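Local coordinates for protein ammonium transporter (Kuenenia stuttgartiensis, PDB 6EU6) that probably senses ammonium at the membrane, serving as the Amt-type trimeric module of a signalling protein linked to a histidine kinase, at residues Phe97-Val102 against Gly225-Arg230; Ser344-Leu347 against Ser352-His355. All coordinates share one frame; numbering follows the deposited sequence.

Contact 1 (Phe97-Val102 against Gly225-Arg230); sequences FFFQMV and GGSLLR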
ATOM      1  N   PHE A  97      13.800 -12.091 -12.413  1.00 28.97           N
ATOM      2  CA  PHE A  97      14.709 -12.276 -11.302  1.00 27.04           C
ATOM      3  C   PHE A  97      14.162 -11.616 -10.002  1.00 30.25           C
ATOM      4  O   PHE A  97      14.173 -12.246  -8.931  1.00 26.63           O
ATOM      5  CB  PHE A  97      16.051 -11.671 -11.642  1.00 29.54           C
ATOM      6  CG  PHE A  97      17.132 -12.046 -10.710  1.00 28.61           C
ATOM      7  CD1 PHE A  97      17.378 -11.325  -9.577  1.00 30.73           C
ATOM      8  CD2 PHE A  97      17.985 -13.090 -11.027  1.00 33.16           C
ATOM      9  CE1 PHE A  97      18.398 -11.660  -8.709  1.00 32.90           C
ATOM     10  CE2 PHE A  97      19.036 -13.394 -10.189  1.00 35.01           C
ATOM     11  CZ  PHE A  97      19.223 -12.695  -9.001  1.00 34.22           C
ATOM     12  N   PHE A  98      13.629 -10.396 -10.124  1.00 25.55           N
ATOM     13  CA  PHE A  98      13.184  -9.711  -8.943  1.00 25.20           C
ATOM     14  C   PHE A  98      11.902 -10.337  -8.407  1.00 26.50           C
ATOM     15  O   PHE A  98      11.731 -10.444  -7.186  1.00 26.68           O
ATOM     16  CB  PHE A  98      12.986  -8.214  -9.213  1.00 23.52           C
ATOM     17  CG  PHE A  98      12.606  -7.439  -7.975  1.00 25.54           C
ATOM     18  CD1 PHE A  98      13.389  -7.499  -6.814  1.00 30.43           C
ATOM     19  CD2 PHE A  98      11.417  -6.753  -7.917  1.00 29.73           C
ATOM     20  CE1 PHE A  98      13.006  -6.869  -5.639  1.00 34.30           C
ATOM     21  CE2 PHE A  98      11.033  -6.100  -6.743  1.00 29.06           C
ATOM     22  CZ  PHE A  98      11.831  -6.148  -5.613  1.00 31.89           C
ATOM     23  N   PHE A  99      11.010 -10.683  -9.324  1.00 26.82           N
ATOM     24  CA  PHE A  99       9.805 -11.447  -9.005  1.00 27.96           C
ATOM     25  C   PHE A  99      10.101 -12.712  -8.206  1.00 28.08           C
ATOM     26  O   PHE A  99       9.541 -12.937  -7.128  1.00 25.20           O
ATOM     27  CB  PHE A  99       9.029 -11.725 -10.271  1.00 28.79           C
ATOM     28  CG  PHE A  99       7.637 -12.313 -10.038  1.00 29.71           C
ATOM     29  CD1 PHE A  99       6.581 -11.520  -9.658  1.00 30.72           C
ATOM     30  CD2 PHE A  99       7.406 -13.651 -10.201  1.00 29.70           C
ATOM     31  CE1 PHE A  99       5.275 -12.076  -9.464  1.00 32.19           C
ATOM     32  CE2 PHE A  99       6.126 -14.199 -10.032  1.00 29.54           C
ATOM     33  CZ  PHE A  99       5.055 -13.406  -9.625  1.00 30.59           C
ATOM     34  N   GLN A 100      11.094 -13.458  -8.641  1.00 25.78           N
ATOM     35  CA  GLN A 100      11.410 -14.669  -7.939  1.00 27.96           C
ATOM     36  C   GLN A 100      12.133 -14.320  -6.633  1.00 28.86           C
ATOM     37  O   GLN A 100      12.010 -15.053  -5.697  1.00 26.23           O
ATOM     38  CB  GLN A 100      12.273 -15.599  -8.808  1.00 29.70           C
ATOM     39  CG  GLN A 100      11.595 -16.105 -10.087  1.00 28.21           C
ATOM     40  CD  GLN A 100      10.372 -16.976  -9.768  1.00 26.86           C
ATOM     41  OE1 GLN A 100      10.310 -17.598  -8.741  1.00 28.27           O
ATOM     42  NE2 GLN A 100       9.379 -16.959 -10.642  1.00 32.87           N
ATOM     43  N   MET A 101      12.885 -13.199  -6.552  1.00 27.16           N
ATOM     44  CA  MET A 101      13.487 -12.819  -5.290  1.00 26.39           C
ATOM     45  C   MET A 101      12.432 -12.558  -4.215  1.00 26.35           C
ATOM     46  O   MET A 101      12.579 -12.978  -3.072  1.00 25.48           O
ATOM     47  CB  MET A 101      14.393 -11.569  -5.459  1.00 27.40           C
ATOM     48  CG  MET A 101      15.070 -11.111  -4.186  1.00 32.69           C
ATOM     49  SD  MET A 101      16.117  -9.650  -4.507  1.00 31.54           S
ATOM     50  CE  MET A 101      17.437 -10.547  -5.299  1.00 35.99           C
ATOM     51  N   VAL A 102      11.385 -11.810  -4.575  1.00 24.28           N
ATOM     52  CA  VAL A 102      10.388 -11.524  -3.564  1.00 25.11           C
ATOM     53  C   VAL A 102       9.582 -12.806  -3.194  1.00 25.59           C
ATOM     54  O   VAL A 102       9.087 -12.925  -2.083  1.00 25.22           O
ATOM     55  CB  VAL A 102       9.494 -10.311  -3.923  1.00 24.07           C
ATOM     56  CG1 VAL A 102      10.364  -9.053  -4.031  1.00 27.19           C
ATOM     57  CG2 VAL A 102       8.715 -10.498  -5.197  1.00 26.97           C
ATOM     58  N   GLY A 225      -1.495 -13.150  -9.940  1.00 29.75           N
ATOM     59  CA  GLY A 225      -1.520 -12.515 -11.250  1.00 29.61           C
ATOM     60  C   GLY A 225      -0.173 -12.445 -11.930  1.00 27.17           C
ATOM     61  O   GLY A 225      -0.072 -12.613 -13.150  1.00 27.99           O
ATOM     62  N   GLY A 226       0.841 -12.072 -11.180  1.00 27.68           N
ATOM     63  CA  GLY A 226       2.210 -11.936 -11.725  1.00 27.64           C
ATOM     64  C   GLY A 226       2.725 -13.296 -12.215  1.00 28.34           C
ATOM     65  O   GLY A 226       3.598 -13.362 -13.139  1.00 28.88           O
ATOM     66  N   SER A 227       2.198 -14.395 -11.650  1.00 30.48           N
ATOM     67  CA  SER A 227       2.736 -15.730 -11.996  1.00 28.76           C
ATOM     68  C   SER A 227       2.357 -16.188 -13.419  1.00 29.59           C
ATOM     69  O   SER A 227       2.903 -17.174 -13.908  1.00 29.07           O
ATOM     70  CB  SER A 227       2.434 -16.793 -10.936  1.00 26.49           C
ATOM     71  OG  SER A 227       3.147 -16.558  -9.709  1.00 27.30           O
ATOM     72  N   LEU A 228       1.396 -15.522 -14.060  1.00 25.44           N
ATOM     73  CA  LEU A 228       1.184 -15.668 -15.502  1.00 26.67           C
ATOM     74  C   LEU A 228       2.448 -15.334 -16.289  1.00 29.61           C
ATOM     75  O   LEU A 228       2.675 -15.833 -17.394  1.00 29.46           O
ATOM     76  CB  LEU A 228       0.052 -14.765 -15.966  1.00 28.63           C
ATOM     77  CG  LEU A 228      -1.327 -15.157 -15.456  1.00 30.09           C
ATOM     78  CD1 LEU A 228      -2.375 -14.147 -15.880  1.00 36.57           C
ATOM     79  CD2 LEU A 228      -1.736 -16.531 -15.959  1.00 31.20           C
ATOM     80  N   LEU A 229       3.295 -14.481 -15.722  1.00 29.71           N
ATOM     81  CA  LEU A 229       4.511 -14.032 -16.381  1.00 31.20           C
ATOM     82  C   LEU A 229       4.252 -13.300 -17.706  1.00 33.44           C
ATOM     83  O   LEU A 229       5.137 -13.105 -18.459  1.00 32.73           O
ATOM     84  CB  LEU A 229       5.503 -15.178 -16.536  1.00 31.18           C
ATOM     85  CG  LEU A 229       5.951 -15.764 -15.226  1.00 31.48           C
ATOM     86  CD1 LEU A 229       6.878 -16.950 -15.459  1.00 35.02           C
ATOM     87  CD2 LEU A 229       6.616 -14.741 -14.325  1.00 31.85           C
ATOM     88  N   ARG A 230       3.017 -12.866 -17.936  0.50 34.21           N
ATOM     89  CA  ARG A 230       2.654 -12.177 -19.171  0.50 36.70           C
ATOM     90  C   ARG A 230       1.280 -11.574 -18.947  0.50 37.02           C
ATOM     91  O   ARG A 230       0.570 -11.975 -18.031  0.50 37.79           O
ATOM     92  CB  ARG A 230       2.606 -13.114 -20.385  0.50 38.14           C
ATOM     93  CG  ARG A 230       1.333 -13.943 -20.480  0.50 41.70           C
ATOM     94  CD  ARG A 230       1.310 -14.754 -21.770  0.50 46.91           C
ATOM     95  NE  ARG A 230       2.258 -14.148 -22.677  0.50 52.84           N
ATOM     96  CZ  ARG A 230       1.977 -13.136 -23.496  0.50 48.59           C
ATOM     97  NH1 ARG A 230       0.718 -12.639 -23.579  0.50 46.57           N
ATOM     98  NH2 ARG A 230       2.962 -12.650 -24.232  0.50 35.32           N
TER
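F99 reaches from helix 93-114 to the end of helix 206-226, where its ring lies against G226, S227 and L229. It contributes nearly half of the 151 Å² buried here. With CG anti to the backbone N (chi1 -170°), the ring extends away from its own helix, and CZ leads. That atom is 3.5 Å from G226 C and 3.6 Å from S227 N, so the ring meets the peptide group between the two residues at an oblique angle. G226 suits this approach because it lacks a side chain: a beta carbon built on it would fall only 2.5 Å from F99 CE1. G226 to L229 form a type I turn, closed by a 2.8 Å hydrogen bond from L229 N to G226 O. L229 takes a positive phi (60°), and its CD2 comes within 4.3 Å of F99 CD2, the one apolar side-chain pair across the contact. S227 OG lies at the ring edge, in its plane, 3.7 Å from F99 CZ, but its hydrogen bond goes back to F223 O. On the same chain F103 also meets the F99 ring, and F98 packs edge-to-face on F221 of a neighbouring subunit, which places helix 93-114 beside the trimer interface. Replacing F99 by an alanine would probably leave a gap beside the G226-S227 peptide and take from L229 CD2 one of its aromatic neighbours, F96 remaining. Since no hydrogen bond crosses between 97-102 and 225-230, their contact rests on shape and dispersion: a ring leaning against a glycine peptide, with the serine hydroxyl satisfied by F223 O, just before the segment, rather than by 97-102.

Contact 2 (Ser344-Leu347 against Ser352-His355); sequences SYLL and SRMH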
ATOM      1  N   SER A 344      -7.072 -29.448 -19.574  1.00 43.48           N
ATOM      2  CA  SER A 344      -5.951 -29.051 -20.421  1.00 43.15           C
ATOM      3  C   SER A 344      -4.690 -28.672 -19.681  1.00 47.94           C
ATOM      4  O   SER A 344      -3.595 -28.596 -20.292  1.00 44.78           O
ATOM      5  CB  SER A 344      -6.360 -27.837 -21.310  1.00 53.42           C
ATOM      6  OG  SER A 344      -7.179 -26.905 -20.598  1.00 57.01           O
ATOM      7  N   TYR A 345      -4.814 -28.352 -18.381  1.00 42.97           N
ATOM      8  CA  TYR A 345      -3.634 -28.026 -17.585  1.00 42.94           C
ATOM      9  C   TYR A 345      -2.916 -29.219 -16.937  1.00 42.27           C
ATOM     10  O   TYR A 345      -1.774 -29.086 -16.443  1.00 43.42           O
ATOM     11  CB  TYR A 345      -4.023 -27.012 -16.490  1.00 41.17           C
ATOM     12  CG  TYR A 345      -4.242 -25.666 -17.053  1.00 38.69           C
ATOM     13  CD1 TYR A 345      -3.178 -24.804 -17.174  1.00 41.04           C
ATOM     14  CD2 TYR A 345      -5.472 -25.274 -17.480  1.00 40.08           C
ATOM     15  CE1 TYR A 345      -3.343 -23.563 -17.702  1.00 43.23           C
ATOM     16  CE2 TYR A 345      -5.658 -24.019 -18.010  1.00 43.50           C
ATOM     17  CZ  TYR A 345      -4.571 -23.179 -18.085  1.00 42.55           C
ATOM     18  OH  TYR A 345      -4.662 -21.962 -18.639  1.00 51.68           O
ATOM     19  N   LEU A 346      -3.588 -30.361 -16.867  1.00 37.90           N
ATOM     20  CA  LEU A 346      -3.006 -31.478 -16.180  1.00 38.84           C
ATOM     21  C   LEU A 346      -1.731 -31.939 -16.907  1.00 38.18           C
ATOM     22  O   LEU A 346      -1.621 -31.851 -18.122  1.00 42.56           O
ATOM     23  CB  LEU A 346      -4.031 -32.567 -16.021  1.00 40.39           C
ATOM     24  CG  LEU A 346      -5.321 -32.189 -15.310  1.00 42.49           C
ATOM     25  CD1 LEU A 346      -6.200 -33.443 -15.267  1.00 48.89           C
ATOM     26  CD2 LEU A 346      -5.120 -31.692 -13.907  1.00 42.15           C
ATOM     27  N   LEU A 347      -0.725 -32.365 -16.162  1.00 36.77           N
ATOM     28  CA  LEU A 347       0.482 -32.830 -16.791  1.00 38.83           C
ATOM     29  C   LEU A 347       0.631 -34.320 -16.582  1.00 42.63           C
ATOM     30  O   LEU A 347       1.534 -34.894 -17.145  1.00 44.63           O
ATOM     31  CB  LEU A 347       1.713 -32.141 -16.189  1.00 41.24           C
ATOM     32  CG  LEU A 347       1.865 -30.653 -16.468  1.00 42.41           C
ATOM     33  CD1 LEU A 347       3.123 -30.175 -15.707  1.00 41.81           C
ATOM     34  CD2 LEU A 347       1.959 -30.395 -17.964  1.00 39.43           C
ATOM     35  N   SER A 352      -5.042 -38.153 -16.475  1.00 39.33           N
ATOM     36  CA  SER A 352      -6.103 -38.249 -15.507  1.00 36.74           C
ATOM     37  C   SER A 352      -5.909 -37.507 -14.151  1.00 37.80           C
ATOM     38  O   SER A 352      -4.769 -37.310 -13.692  1.00 37.61           O
ATOM     39  CB  SER A 352      -6.293 -39.720 -15.172  1.00 38.32           C
ATOM     40  OG  SER A 352      -5.305 -40.174 -14.284  1.00 40.32           O
ATOM     41  N   ARG A 353      -7.036 -37.227 -13.502  1.00 36.49           N
ATOM     42  CA  ARG A 353      -7.094 -36.565 -12.202  1.00 37.10           C
ATOM     43  C   ARG A 353      -6.564 -37.419 -11.077  1.00 42.30           C
ATOM     44  O   ARG A 353      -5.823 -36.945 -10.201  1.00 36.56           O
ATOM     45  CB  ARG A 353      -8.527 -36.113 -11.845  1.00 37.41           C
ATOM     46  CG  ARG A 353      -9.122 -35.090 -12.814  1.00 37.77           C
ATOM     47  CD  ARG A 353     -10.349 -34.353 -12.229  1.00 44.43           C
ATOM     48  NE  ARG A 353     -10.801 -33.390 -13.216  1.00 39.74           N
ATOM     49  CZ  ARG A 353     -10.276 -32.182 -13.395  1.00 43.19           C
ATOM     50  NH1 ARG A 353      -9.343 -31.704 -12.592  1.00 39.63           N
ATOM     51  NH2 ARG A 353     -10.678 -31.442 -14.384  1.00 39.11           N
ATOM     52  N   MET A 354      -6.912 -38.699 -11.103  1.00 39.76           N
ATOM     53  CA  MET A 354      -6.377 -39.670 -10.165  1.00 43.64           C
ATOM     54  C   MET A 354      -4.861 -39.704 -10.195  1.00 37.54           C
ATOM     55  O   MET A 354      -4.193 -39.667  -9.175  1.00 36.33           O
ATOM     56  CB  MET A 354      -6.846 -41.059 -10.553  1.00 54.76           C
ATOM     57  CG  MET A 354      -6.583 -42.063  -9.472  1.00 75.31           C
ATOM     58  SD  MET A 354      -8.114 -42.378  -8.600  1.00 99.02           S
ATOM     59  CE  MET A 354      -9.053 -43.276  -9.850  1.00 81.80           C
ATOM     60  N   HIS A 355      -4.322 -39.752 -11.379  1.00 36.70           N
ATOM     61  CA  HIS A 355      -2.892 -39.843 -11.539  1.00 40.62           C
ATOM     62  C   HIS A 355      -2.312 -38.466 -11.113  1.00 37.49           C
ATOM     63  O   HIS A 355      -1.362 -38.417 -10.416  1.00 32.29           O
ATOM     64  CB  HIS A 355      -2.585 -40.145 -13.004  1.00 49.58           C
ATOM     65  CG  HIS A 355      -1.225 -40.709 -13.255  1.00 68.06           C
ATOM     66  ND1 HIS A 355      -0.996 -42.063 -13.372  1.00 75.89           N
ATOM     67  CD2 HIS A 355      -0.026 -40.107 -13.456  1.00 83.21           C
ATOM     68  CE1 HIS A 355       0.288 -42.269 -13.611  1.00 92.73           C
ATOM     69  NE2 HIS A 355       0.901 -41.100 -13.658  1.00 87.42           N
TER
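The N-terminus of helix 353-385, the last of the eleven transmembrane helices of the Amt fold, begins with a serine N-cap, and L346 from the preceding loop packs against its first turn. This loop joins helix 322-340 to helix 353-385, so the contact packs the loop against the helix it leads into, at the surface. L346 carries the loop side of the contact: its CB points toward the helix start, and CG stands beside the backbone N, anti to the carbonyl carbon (chi1 -56°). From there CD1 makes both close approaches, 4.2 Å to S352 C and 4.2 Å to R353 CG. The two side chains cross at about a right angle, and the same methyl sits over one face of the R353 guanidinium, with CD1 4.5 Å from NH1. The arginine is extended from CG to NE, which carries its charged end back over the leucine toward helix 322-340. There NH1 bonds to A338 O and NH2 to A341 O. The guanidinium thus ties the start of one helix to the carbonyls at the end of another, where its positive charge is likely to be favourable. No hydrogen bond links 344-347 with 352-355 themselves, and the 116 Å² buried between them comes largely from L346, through van der Waals contact with the S352 backbone and the R353 side chain. The CA–CB bond of S352 points away from 344-347, and OG serves the helix: besides its bond with N350 OD1, it accepts from H355 N at 3.1 Å, with an N-H...O angle of 152°.

The two contacts share no helix and do not touch: their centres are 25 Å apart and their nearest atoms about 7 Å. Contact 1 lies about 15 Å from the chain centre and is partly buried, joining helix 93-114 to the last part of helix 206-226 and the turn that follows, far apart in sequence. Contact 2 lies about 25 Å out, on the surface, and joins a loop to the helix that follows it. Neither has a hydrogen bond between its segments. Further in, an aromatic ring meets a glycine peptide obliquely; outside, a leucine methyl lies under an arginine whose polar end serves a third element, helix 322-340 and the residue just after it.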